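Adhesion G-protein coupled receptor G6 (Danio rerio, PDB 6V55) acts as a calcium-binding cell-adhesion receptor of the adhesion GPCR family linked to myelination, whose large multidomain extracellular region probably regulates its signalling. Local coordinates at residues Val714-His720 with Ser758-Leu764; Ser623-Ala627 with Ile672-Phe676; Val115-Gln120 with Asp298-Trp304. All blocks are in the same frame, centred on the assembly; numbering follows the deposited sequence.

Contact 1. Residues Val714-His720 with Ser758-Leu764; sequences VRIEIAH and SNRTVCL. With NAG (2-acetamido-2-deoxy-beta-D-glucopyranose), chain M.
E717 presents its carboxylate to two arginines, R715 on its own strand and R760 across the antiparallel pair of strands. With CG anti to the backbone N (chi1 163°) and the rest of the chain extended, E717 brings OE1 to R715 NH1 for a 2.9 Å hydrogen bond. This donor arrives on the anti side of OE1, while OE1 itself lies in the R715 guanidinium plane. R760 NH1 adds a weak, bent bond to the same OE1 at 3.1 Å, its guanidinium turned 66° from the carboxylate, and closes a three-residue salt-bridge network. The methyls of V762 pack against one face of the R715 guanidinium, CG2 lying 3.5 Å from R715 NH2, and L764 CD2 meets R715 CG farther back along the chain.

At the other end of the pair, H720 ND1 donates to S758 O at 2.8 Å. That oxygen lies in the imidazole plane, but the N-H reaches it from above its carbonyl plane rather than on a lone pair. The backbone linking N759 to R760 covers one ring face, and H720 N bonds to N759 O. N759 ND2 carries an N-linked NAG. Between the ends, the hydrogen-bonded pairs I716-C763 and I718-T761 join the strands. I716 and C763 also touch through their CB atoms, and C763 forms a disulfide with C731.

The I716, T761 and C763 face packs against a bound peptide, with H720 beside it, consistent with the tethered agonist segment held by GPS-containing GAIN domains. The charged network lies on the E717 side of the sheet. There the shared OE1 would probably hold R715 more firmly than R760 and offset the like charges of R715 NH2 and R760 NH1, 3.5 Å apart.

Contact 2. Residues Ser623-Ala627 with Ile672-Phe676; sequences STLSA and INFMF
F674 and L625 form the middle of an apolar contact between two strands that belong to different sheets. The strands run roughly parallel, 25° apart, with their axes 8.2 Å from each other, so side chains rather than backbone bonds fill the gap.

F674 CG lies anti to the backbone N (chi1 -172°), which sends the ring across the interface, where the leucine and phenylalanine side chains pass alongside one another, pointing opposite ways. L625 CB meets the ring obliquely, 3.8 Å from F674 CD2. The A627 methyl approaches the same ring at its edge, 3.7 Å from F674 CE1. A627 CB also lies obliquely against the F676 ring, so that the one methyl touches both phenylalanines, F676 CD2 also at 3.7 Å. Farther out, F676 meets the ring of Y696, and F674 also packs on V651.

Aliphatic contacts continue the row at the other end. I672 CG2 is 4.1 Å from L625 CD2 and equally close to CD1, so a single methyl faces the fork of the leucine. I672 CD1 reaches on to S623, touching OG at 3.7 Å in an apolar-to-polar contact.

On the sides turned from the interface, S626 OG bonds to A644 N and N673 ND2 to S701 OG, while N673 and M675 pack on helix 573-593.

Two face-packed antiparallel sheets, one backed by a helix, form a beta sandwich of the kind seen in the GAIN domain of adhesion receptors, and this contact lies in its hydrophobic interior.

Contact 3. Residues Val115-Gln120 with Asp298-Trp304; sequences VTLRNQ and DWDHSYW
L117 and D300 bring two irregular backbones together, CA to CA 5.1 Å, where the 3-10 turn 117-118 meets a loop that bends through an inverse gamma turn at W299 and then a 3-10 turn at 301-303. L117 is the hub of the side-chain contact. Its CG, anti to the backbone N (chi1 -152°), sits 3.5 Å from the centroid of the W299 five-membered ring, almost on the ring normal, in a CH-pi contact. From there the branches part: CD1 lies over the H301 imidazole face, 4.0 Å from its centroid, and CD2 touches W304 CD1 at 3.6 Å. Segment 115-120 connects strand 105-114 of the CUB domain to strand 122-123, the edge of a six-stranded sheet in the pentraxin-like domain, so the leucine plugs the interdomain connection into the tryptophan-rich loop 298-304. R118 comes across D298 nearly perpendicular, guanidinium and carboxylate planes 47° apart, NH2 reaching OD2 at 2.7 Å in a salt bridge and OD1 through a weak hydrogen bond. W299 O lies over the centre of one R118 guanidinium face. D298 OD1 also accepts from G294 N, and D298 O receives W304 NE1 at 3.0 Å from above its carbonyl plane.

Overall arrangement
Contacts 1 and 2 lie in the same sandwich, their centres 14 Å apart. Both draw on one six-stranded sheet, in which strand 649-653 separates 623-628 from 714-719. Contact 1 pairs neighbouring strands within that sheet and is only partly buried, so backbone bonds, charged groups and a glycan appear together. Contact 2 joins the sheet to the one facing it, is buried, and is almost wholly apolar. Contact 3 lies on the opposite side of the chain's centre, about 80 Å from contact 1 between centres. Also partly buried, it connects loops instead of strands, and combines aromatic faces with a salt bridge.

Contact 1. Residues Val714-His720 with Ser758-Leu764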
# COMPACT_ATOMS: atom_id res chain seq x y z
N VAL A 714 11.82 44.48 36.97
CA VAL A 714 12.31 43.45 36.06
C VAL A 714 12.38 44.05 34.67
O VAL A 714 11.39 44.60 34.17
CB VAL A 714 11.38 42.24 36.08
CG1 VAL A 714 12.01 41.07 35.37
CG2 VAL A 714 11.07 41.85 37.50
N ARG A 715 13.54 43.94 34.03
CA ARG A 715 13.66 44.37 32.64
C ARG A 715 13.24 43.22 31.74
O ARG A 715 13.94 42.21 31.65
CB ARG A 715 15.09 44.83 32.34
CG ARG A 715 15.25 45.72 31.12
CD ARG A 715 16.69 45.72 30.68
NE ARG A 715 16.95 46.51 29.48
CZ ARG A 715 17.09 45.99 28.25
NH1 ARG A 715 16.99 44.68 28.05
NH2 ARG A 715 17.34 46.80 27.23
N ILE A 716 12.08 43.35 31.11
CA ILE A 716 11.58 42.36 30.15
C ILE A 716 11.67 42.98 28.77
O ILE A 716 10.98 43.97 28.48
CB ILE A 716 10.13 41.95 30.45
CG1 ILE A 716 9.95 41.55 31.93
CG2 ILE A 716 9.62 40.91 29.44
CD1 ILE A 716 10.21 40.12 32.22
N GLU A 717 12.50 42.40 27.91
CA GLU A 717 12.64 42.86 26.53
C GLU A 717 12.13 41.76 25.63
O GLU A 717 12.61 40.63 25.71
CB GLU A 717 14.10 43.20 26.19
CG GLU A 717 14.41 43.29 24.69
CD GLU A 717 15.91 43.42 24.40
OE1 GLU A 717 16.62 44.08 25.19
OE2 GLU A 717 16.37 42.85 23.37
N ILE A 718 11.12 42.05 24.81
CA ILE A 718 10.61 41.07 23.85
C ILE A 718 10.71 41.66 22.45
O ILE A 718 10.40 42.83 22.23
CB ILE A 718 9.16 40.62 24.13
CG1 ILE A 718 8.84 40.58 25.62
CG2 ILE A 718 8.96 39.22 23.59
CD1 ILE A 718 7.40 40.37 25.92
N ALA A 719 11.16 40.83 21.50
CA ALA A 719 11.19 41.20 20.09
C ALA A 719 9.78 41.20 19.52
O ALA A 719 8.95 40.36 19.89
CB ALA A 719 12.05 40.22 19.31
N HIS A 720 9.52 42.15 18.62
CA HIS A 720 8.22 42.24 17.96
C HIS A 720 8.06 41.12 16.94
O HIS A 720 9.03 40.52 16.48
CB HIS A 720 8.07 43.58 17.26
CG HIS A 720 8.19 44.75 18.17
ND1 HIS A 720 8.59 45.99 17.73
CD2 HIS A 720 7.95 44.88 19.49
CE1 HIS A 720 8.60 46.84 18.74
NE2 HIS A 720 8.21 46.19 19.82
N SER A 758 11.70 50.06 16.86
CA SER A 758 10.67 49.46 16.02
C SER A 758 10.75 47.93 15.98
O SER A 758 9.79 47.28 15.55
CB SER A 758 10.75 50.02 14.60
OG SER A 758 12.09 50.30 14.22
N ASN A 759 11.87 47.36 16.43
CA ASN A 759 12.10 45.92 16.44
C ASN A 759 11.81 45.26 17.79
O ASN A 759 11.35 44.12 17.82
CB ASN A 759 13.55 45.61 16.07
CG ASN A 759 13.88 45.92 14.63
OD1 ASN A 759 13.33 46.84 14.02
ND2 ASN A 759 14.78 45.13 14.07
N ARG A 760 12.11 45.95 18.89
CA ARG A 760 11.98 45.41 20.24
C ARG A 760 11.15 46.37 21.08
O ARG A 760 10.98 47.54 20.74
CB ARG A 760 13.35 45.21 20.88
CG ARG A 760 14.11 46.53 21.03
CD ARG A 760 15.08 46.56 22.19
NE ARG A 760 16.24 47.39 21.87
CZ ARG A 760 17.34 47.44 22.61
NH1 ARG A 760 17.44 46.70 23.71
NH2 ARG A 760 18.35 48.22 22.24
N THR A 761 10.61 45.85 22.18
CA THR A 761 10.07 46.70 23.24
C THR A 761 10.70 46.25 24.55
O THR A 761 10.83 45.04 24.79
CB THR A 761 8.54 46.64 23.30
OG1 THR A 761 8.01 47.02 22.03
CG2 THR A 761 7.96 47.60 24.35
N VAL A 762 11.14 47.21 25.36
CA VAL A 762 11.65 46.95 26.70
C VAL A 762 10.58 47.36 27.71
O VAL A 762 10.06 48.48 27.66
CB VAL A 762 12.97 47.71 26.94
CG1 VAL A 762 13.40 47.65 28.40
CG2 VAL A 762 14.06 47.14 26.04
N CYS A 763 10.25 46.44 28.62
CA CYS A 763 9.33 46.70 29.72
C CYS A 763 10.05 46.68 31.05
O CYS A 763 10.88 45.79 31.32
CB CYS A 763 8.22 45.66 29.80
SG CYS A 763 7.38 45.50 28.29
N LEU A 764 9.68 47.62 31.90
CA LEU A 764 10.03 47.61 33.31
C LEU A 764 8.74 47.29 34.05
O LEU A 764 7.82 48.12 34.08
CB LEU A 764 10.64 48.95 33.72
CG LEU A 764 11.67 49.51 32.72
CD1 LEU A 764 12.07 50.94 33.07
CD2 LEU A 764 12.90 48.61 32.60
C1 NAG M . 15.28 45.22 12.72
C2 NAG M . 14.37 44.70 11.58
C3 NAG M . 15.13 44.74 10.25
C4 NAG M . 15.74 46.11 9.98
C5 NAG M . 16.56 46.61 11.18
C6 NAG M . 17.03 48.04 11.03
C7 NAG M . 12.59 43.08 12.11
C8 NAG M . 12.27 41.62 12.34
N2 NAG M . 13.87 43.36 11.85
O3 NAG M . 14.23 44.38 9.20
O4 NAG M . 16.61 46.04 8.85
O5 NAG M . 15.77 46.56 12.38
O6 NAG M . 17.46 48.58 12.28
O7 NAG M . 11.72 43.95 12.17

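Contact 2. Residues Ser623-Ala627 with Ile672-Phe676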
# COMPACT_ATOMS: atom_id res chain seq x y z
N SER A 623 20.36 38.37 37.76
CA SER A 623 20.35 37.33 36.73
C SER A 623 19.84 37.92 35.42
O SER A 623 18.96 38.79 35.43
CB SER A 623 19.48 36.14 37.15
OG SER A 623 19.87 34.94 36.51
N THR A 624 20.40 37.45 34.30
CA THR A 624 19.92 37.78 32.97
C THR A 624 19.69 36.49 32.21
O THR A 624 20.58 35.63 32.18
CB THR A 624 20.90 38.68 32.21
OG1 THR A 624 20.97 39.96 32.84
CG2 THR A 624 20.48 38.88 30.75
N LEU A 625 18.49 36.32 31.65
CA LEU A 625 18.11 35.11 30.93
C LEU A 625 17.57 35.51 29.57
O LEU A 625 17.02 36.60 29.41
CB LEU A 625 17.06 34.28 31.68
CG LEU A 625 17.32 33.79 33.11
CD1 LEU A 625 16.77 34.78 34.13
CD2 LEU A 625 16.65 32.46 33.28
N SER A 626 17.68 34.59 28.60
CA SER A 626 17.56 34.96 27.20
C SER A 626 17.06 33.79 26.36
O SER A 626 17.49 32.65 26.54
CB SER A 626 18.92 35.43 26.67
OG SER A 626 18.80 36.19 25.49
N ALA A 627 16.17 34.09 25.42
CA ALA A 627 15.66 33.12 24.47
C ALA A 627 16.14 33.46 23.06
O ALA A 627 16.10 34.62 22.65
CB ALA A 627 14.14 33.07 24.50
N ILE A 672 14.83 29.46 39.17
CA ILE A 672 14.32 30.43 38.20
C ILE A 672 13.65 29.64 37.10
O ILE A 672 14.20 28.64 36.64
CB ILE A 672 15.43 31.32 37.62
CG1 ILE A 672 16.38 31.76 38.72
CG2 ILE A 672 14.81 32.52 36.89
CD1 ILE A 672 17.36 32.84 38.34
N ASN A 673 12.46 30.06 36.69
CA ASN A 673 11.71 29.45 35.62
C ASN A 673 11.71 30.37 34.41
O ASN A 673 11.68 31.60 34.55
CB ASN A 673 10.26 29.20 36.06
CG ASN A 673 10.19 28.37 37.34
OD1 ASN A 673 10.97 27.45 37.52
ND2 ASN A 673 9.26 28.71 38.23
N PHE A 674 11.71 29.80 33.22
CA PHE A 674 11.70 30.64 32.02
C PHE A 674 10.93 29.88 30.95
O PHE A 674 11.19 28.70 30.74
CB PHE A 674 13.13 30.94 31.58
CG PHE A 674 13.25 31.95 30.46
CD1 PHE A 674 13.20 31.55 29.12
CD2 PHE A 674 13.50 33.29 30.74
CE1 PHE A 674 13.33 32.46 28.09
CE2 PHE A 674 13.65 34.21 29.70
CZ PHE A 674 13.57 33.79 28.37
N MET A 675 9.97 30.55 30.30
CA MET A 675 9.24 29.99 29.16
C MET A 675 9.24 31.00 28.02
O MET A 675 9.08 32.20 28.24
CB MET A 675 7.78 29.65 29.51
CG MET A 675 7.61 28.87 30.78
SD MET A 675 5.92 28.55 31.25
CE MET A 675 6.07 29.03 32.98
N PHE A 676 9.44 30.52 26.80
CA PHE A 676 9.33 31.35 25.61
C PHE A 676 8.25 30.74 24.72
O PHE A 676 8.34 29.57 24.33
CB PHE A 676 10.67 31.43 24.87
CG PHE A 676 10.60 32.17 23.56
CD1 PHE A 676 10.55 31.47 22.35
CD2 PHE A 676 10.62 33.55 23.54
CE1 PHE A 676 10.48 32.15 21.14
CE2 PHE A 676 10.57 34.24 22.34
CZ PHE A 676 10.49 33.54 21.14

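Contact 3. Residues Val115-Gln120 with Asp298-Trp304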
# COMPACT_ATOMS: atom_id res chain seq x y z
N VAL A 115 5.68 -11.55 -20.77
CA VAL A 115 5.52 -12.98 -20.51
C VAL A 115 6.50 -13.72 -21.42
O VAL A 115 6.71 -13.32 -22.59
CB VAL A 115 4.05 -13.39 -20.70
CG1 VAL A 115 3.49 -12.86 -21.99
CG2 VAL A 115 3.85 -14.90 -20.66
N THR A 116 7.21 -14.70 -20.85
CA THR A 116 8.17 -15.53 -21.56
C THR A 116 7.53 -16.26 -22.75
O THR A 116 6.31 -16.51 -22.80
CB THR A 116 8.80 -16.57 -20.63
OG1 THR A 116 7.80 -17.50 -20.19
CG2 THR A 116 9.43 -15.94 -19.42
N LEU A 117 8.37 -16.56 -23.74
CA LEU A 117 7.94 -17.34 -24.88
C LEU A 117 7.57 -18.77 -24.51
O LEU A 117 6.71 -19.35 -25.18
CB LEU A 117 9.03 -17.33 -25.94
CG LEU A 117 8.62 -17.47 -27.41
CD1 LEU A 117 7.30 -16.78 -27.71
CD2 LEU A 117 9.71 -16.99 -28.40
N ARG A 118 8.13 -19.31 -23.42
CA ARG A 118 7.80 -20.65 -22.97
C ARG A 118 6.47 -20.75 -22.22
O ARG A 118 6.13 -21.84 -21.75
CB ARG A 118 8.92 -21.19 -22.09
CG ARG A 118 10.07 -21.76 -22.89
CD ARG A 118 11.03 -22.47 -21.97
NE ARG A 118 12.36 -21.90 -22.09
CZ ARG A 118 13.30 -22.34 -22.92
NH1 ARG A 118 13.06 -23.37 -23.72
NH2 ARG A 118 14.48 -21.74 -22.95
N ASN A 119 5.73 -19.66 -22.08
CA ASN A 119 4.34 -19.68 -21.67
C ASN A 119 3.42 -19.40 -22.84
O ASN A 119 2.26 -19.02 -22.63
CB ASN A 119 4.07 -18.65 -20.56
CG ASN A 119 4.57 -19.12 -19.20
OD1 ASN A 119 4.18 -20.21 -18.73
ND2 ASN A 119 5.43 -18.32 -18.58
N GLN A 120 3.91 -19.51 -24.07
CA GLN A 120 3.13 -19.16 -25.25
C GLN A 120 3.30 -20.22 -26.34
O GLN A 120 4.38 -20.78 -26.53
CB GLN A 120 3.54 -17.78 -25.80
CG GLN A 120 3.20 -16.60 -24.91
CD GLN A 120 3.92 -15.35 -25.31
OE1 GLN A 120 5.13 -15.39 -25.55
NE2 GLN A 120 3.21 -14.23 -25.37
N ASP A 298 16.89 -20.22 -29.21
CA ASP A 298 16.12 -20.66 -28.05
C ASP A 298 14.73 -20.03 -28.09
O ASP A 298 14.52 -19.00 -28.74
CB ASP A 298 16.85 -20.28 -26.75
CG ASP A 298 16.26 -20.94 -25.52
OD1 ASP A 298 15.93 -22.14 -25.57
OD2 ASP A 298 16.13 -20.25 -24.48
N TRP A 299 13.78 -20.68 -27.43
CA TRP A 299 12.41 -20.20 -27.32
C TRP A 299 12.33 -19.12 -26.25
O TRP A 299 12.06 -19.38 -25.08
CB TRP A 299 11.47 -21.34 -26.99
CG TRP A 299 10.02 -21.10 -27.35
CD1 TRP A 299 8.97 -21.15 -26.49
CD2 TRP A 299 9.46 -20.92 -28.66
NE1 TRP A 299 7.79 -20.95 -27.16
CE2 TRP A 299 8.06 -20.81 -28.50
CE3 TRP A 299 9.99 -20.80 -29.95
CZ2 TRP A 299 7.20 -20.58 -29.57
CZ3 TRP A 299 9.13 -20.58 -31.02
CH2 TRP A 299 7.75 -20.47 -30.82
N ASP A 300 12.54 -17.90 -26.70
CA ASP A 300 12.86 -16.76 -25.86
C ASP A 300 12.75 -15.58 -26.80
O ASP A 300 13.21 -15.66 -27.94
CB ASP A 300 14.26 -16.90 -25.26
CG ASP A 300 14.53 -15.91 -24.16
OD1 ASP A 300 14.61 -14.69 -24.44
OD2 ASP A 300 14.68 -16.38 -23.01
N HIS A 301 12.11 -14.51 -26.32
CA HIS A 301 11.66 -13.43 -27.20
C HIS A 301 12.80 -12.66 -27.84
O HIS A 301 12.63 -12.16 -28.96
CB HIS A 301 10.79 -12.46 -26.43
CG HIS A 301 9.41 -12.96 -26.19
ND1 HIS A 301 8.42 -12.88 -27.14
CD2 HIS A 301 8.84 -13.53 -25.10
CE1 HIS A 301 7.30 -13.38 -26.65
NE2 HIS A 301 7.53 -13.79 -25.41
N SER A 302 13.98 -12.62 -27.19
CA SER A 302 15.15 -11.95 -27.75
C SER A 302 15.69 -12.63 -29.01
O SER A 302 16.43 -11.99 -29.77
CB SER A 302 16.26 -11.88 -26.69
OG SER A 302 16.55 -13.16 -26.14
N TYR A 303 15.33 -13.90 -29.27
CA TYR A 303 15.77 -14.67 -30.43
C TYR A 303 14.85 -14.55 -31.65
O TYR A 303 15.24 -14.99 -32.73
CB TYR A 303 15.88 -16.16 -30.07
CG TYR A 303 17.00 -16.56 -29.11
CD1 TYR A 303 16.85 -16.43 -27.74
CD2 TYR A 303 18.19 -17.10 -29.59
CE1 TYR A 303 17.86 -16.81 -26.86
CE2 TYR A 303 19.22 -17.47 -28.72
CZ TYR A 303 19.04 -17.33 -27.36
OH TYR A 303 20.05 -17.73 -26.52
N TRP A 304 13.64 -13.98 -31.50
CA TRP A 304 12.59 -14.09 -32.51
C TRP A 304 11.95 -12.73 -32.80
O TRP A 304 12.00 -11.80 -32.00
CB TRP A 304 11.47 -15.05 -32.06
CG TRP A 304 11.89 -16.49 -31.89
CD1 TRP A 304 12.39 -17.08 -30.76
CD2 TRP A 304 11.82 -17.51 -32.88
NE1 TRP A 304 12.66 -18.41 -30.99
CE2 TRP A 304 12.31 -18.70 -32.29
CE3 TRP A 304 11.40 -17.54 -34.21
CZ2 TRP A 304 12.38 -19.90 -32.99
CZ3 TRP A 304 11.48 -18.73 -34.91
CH2 TRP A 304 11.97 -19.90 -34.30